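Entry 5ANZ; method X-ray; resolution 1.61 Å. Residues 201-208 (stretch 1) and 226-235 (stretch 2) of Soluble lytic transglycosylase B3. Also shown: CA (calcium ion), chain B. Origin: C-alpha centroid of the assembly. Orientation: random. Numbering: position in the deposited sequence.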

# COMPACT_ATOMS: atom_id res chain seq x y z
N ALA A 201 7.90 5.62 8.45
CA ALA A 201 7.30 4.29 8.63
C ALA A 201 8.25 3.41 9.43
O ALA A 201 9.42 3.27 9.06
CB ALA A 201 7.00 3.65 7.26
N MET A 202 7.76 2.82 10.52
CA MET A 202 8.67 2.30 11.54
C MET A 202 8.71 0.78 11.61
O MET A 202 7.68 0.11 11.51
CB MET A 202 8.27 2.83 12.92
CG MET A 202 8.09 4.32 12.96
SD MET A 202 7.76 4.86 14.66
CE MET A 202 6.32 3.90 15.07
N GLY A 203 9.90 0.25 11.81
CA GLY A 203 10.02 -1.12 12.28
C GLY A 203 9.52 -2.18 11.32
O GLY A 203 9.53 -1.99 10.12
N GLN A 204 9.12 -3.32 11.88
CA GLN A 204 8.79 -4.47 11.06
C GLN A 204 7.46 -4.29 10.37
O GLN A 204 7.25 -4.83 9.28
CB GLN A 204 8.76 -5.74 11.90
CG GLN A 204 10.07 -5.98 12.63
CD GLN A 204 10.31 -7.43 12.96
OE1 GLN A 204 9.82 -8.31 12.27
NE2 GLN A 204 11.09 -7.68 14.02
N THR A 205 6.58 -3.52 11.00
CA THR A 205 5.25 -3.31 10.45
C THR A 205 5.19 -2.11 9.48
O THR A 205 4.21 -1.95 8.74
CB THR A 205 4.24 -3.07 11.58
OG1 THR A 205 4.67 -1.94 12.34
CG2 THR A 205 4.16 -4.28 12.50
N GLN A 206 6.20 -1.25 9.54
CA GLN A 206 6.22 0.03 8.82
C GLN A 206 5.00 0.89 9.13
O GLN A 206 4.48 1.60 8.27
CB GLN A 206 6.35 -0.21 7.31
CG GLN A 206 7.71 -0.86 6.96
CD GLN A 206 8.87 0.12 7.05
OE1 GLN A 206 9.00 1.03 6.21
NE2 GLN A 206 9.71 -0.05 8.06
N PHE A 207 4.57 0.84 10.40
CA PHE A 207 3.58 1.79 10.91
C PHE A 207 4.16 3.19 11.04
O PHE A 207 5.25 3.33 11.60
CB PHE A 207 3.12 1.39 12.31
CG PHE A 207 2.16 0.22 12.39
CD1 PHE A 207 1.65 -0.40 11.26
CD2 PHE A 207 1.75 -0.22 13.66
CE1 PHE A 207 0.74 -1.45 11.39
CE2 PHE A 207 0.84 -1.26 13.80
CZ PHE A 207 0.33 -1.87 12.67
N ILE A 208 3.44 4.23 10.62
CA ILE A 208 3.82 5.59 11.03
C ILE A 208 3.44 5.75 12.51
O ILE A 208 2.62 5.00 13.03
CB ILE A 208 3.15 6.67 10.16
CG1 ILE A 208 1.63 6.58 10.25
CG2 ILE A 208 3.61 6.56 8.71
CD1 ILE A 208 0.90 7.67 9.45
N ASP A 226 6.68 -3.37 20.98
CA ASP A 226 7.96 -3.33 20.28
C ASP A 226 7.87 -3.91 18.87
O ASP A 226 8.14 -5.10 18.66
CB ASP A 226 9.00 -4.09 21.09
CG ASP A 226 10.35 -4.19 20.38
OD1 ASP A 226 10.58 -3.40 19.44
OD2 ASP A 226 11.16 -5.04 20.77
N ILE A 227 7.51 -3.06 17.91
CA ILE A 227 7.36 -3.52 16.53
C ILE A 227 8.71 -3.53 15.82
O ILE A 227 8.76 -3.78 14.63
CB ILE A 227 6.39 -2.63 15.73
CG1 ILE A 227 6.88 -1.19 15.71
CG2 ILE A 227 4.97 -2.70 16.34
CD1 ILE A 227 6.06 -0.27 14.77
N TRP A 228 9.79 -3.26 16.56
CA TRP A 228 11.14 -3.33 16.02
C TRP A 228 11.80 -4.69 16.28
O TRP A 228 12.37 -5.30 15.36
CB TRP A 228 12.01 -2.20 16.63
CG TRP A 228 11.50 -0.85 16.23
CD1 TRP A 228 11.92 -0.10 15.16
CD2 TRP A 228 10.47 -0.08 16.87
NE1 TRP A 228 11.22 1.06 15.10
CE2 TRP A 228 10.32 1.11 16.13
CE3 TRP A 228 9.66 -0.29 17.99
CZ2 TRP A 228 9.39 2.09 16.47
CZ3 TRP A 228 8.72 0.69 18.33
CH2 TRP A 228 8.60 1.86 17.57
N GLY A 229 11.75 -5.14 17.52
CA GLY A 229 12.51 -6.31 17.92
C GLY A 229 11.70 -7.53 18.33
O GLY A 229 12.27 -8.59 18.62
N SER A 230 10.38 -7.39 18.38
CA SER A 230 9.54 -8.50 18.83
C SER A 230 8.63 -9.02 17.73
O SER A 230 7.67 -8.34 17.37
CB SER A 230 8.66 -8.07 20.00
OG SER A 230 7.66 -9.04 20.24
N PRO A 231 8.89 -10.23 17.21
CA PRO A 231 7.99 -10.72 16.16
C PRO A 231 6.54 -10.82 16.68
O PRO A 231 5.60 -10.50 15.94
CB PRO A 231 8.55 -12.11 15.84
CG PRO A 231 10.01 -12.03 16.26
CD PRO A 231 10.03 -11.14 17.47
N GLY A 232 6.36 -11.24 17.92
CA GLY A 232 5.02 -11.36 18.50
C GLY A 232 4.28 -10.03 18.45
O GLY A 232 3.15 -9.96 17.93
N ASP A 233 4.89 -8.98 18.98
CA ASP A 233 4.26 -7.65 18.94
C ASP A 233 4.00 -7.22 17.50
O ASP A 233 2.95 -6.66 17.18
CB ASP A 233 5.13 -6.59 19.62
CG ASP A 233 5.29 -6.79 21.13
OD1 ASP A 233 4.62 -7.66 21.76
OD2 ASP A 233 6.10 -6.02 21.69
N ALA A 234 4.97 -7.45 16.63
CA ALA A 234 4.81 -7.04 15.23
C ALA A 234 3.66 -7.76 14.55
O ALA A 234 2.85 -7.13 13.88
CB ALA A 234 6.11 -7.31 14.44
N LEU A 235 3.61 -9.08 14.71
CA LEU A 235 2.57 -9.87 14.05
C LEU A 235 1.19 -9.54 14.63
O LEU A 235 0.22 -9.39 13.88
CB LEU A 235 2.88 -11.37 14.19
CG LEU A 235 4.17 -11.82 13.46
CD1 LEU A 235 4.57 -13.27 13.83
CD2 LEU A 235 4.00 -11.65 11.95
CA CA B . 5.87 -6.54 24.01
O HOH W 1 8.22 -6.59 23.77

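Two irregular segments meet here, the second turning into a helix at Pro231, and they bury 454 Å² between them. The CA atoms come closest at Gly203 and Trp228, 4.5 Å apart. Three residues, Ile227, Gln204 and Trp228, cover most of the surface.

Gln204 supplies both hydrogen bonds across the contact. Gln204 N donates to Ile227 O at 2.8 Å, and Gln204 NE2 donates to Trp228 O at 3.0 Å; both are nearly linear. A glutamine suits this place because its amide can reach along the loop and satisfy a second, successive carbonyl, while its aliphatic part still packs, with Gln204 CB 4.0 Å from Ala234 CB. Ala234, in the first turn of the helix, presents only a methyl as its side chain at this contact.

Ile227 contributes its apolar side chain as well as its carbonyl. Ile227 CD1 lies in a pocket formed by Met202, Thr205 and Phe207: 4.2 Å from Met202 CE, 4.2 Å from Phe207 CB and 3.3 Å from Thr205 OG1. The threonine also turns its methyl to the helix, Thr205 CG2 lying 3.4 Å from Ala234 O.

The CA-to-CB bond of Trp228 points away, yet its indole comes back to the first stretch. Met202 SD meets the ring edge, 3.7 Å from Trp228 CZ2, a favorable place for a polarizable sulfur. Gly203 CA sits 3.6 Å from Trp228 CD1. A CB on Gly203 would fall 2.8 Å from Ile227 O, a clash, and the residue's positive phi also favors glycine.

Asp226 and Asp233 brace the second stretch. Asp226 OD1 accepts from Trp228 N (3.0 Å) and Gly229 N (2.8 Å), holding the turn that presents the carbonyls; Asp233 OD2 accepts from Asp226 N at 2.8 Å and binds the calcium ion CA at 2.4 Å.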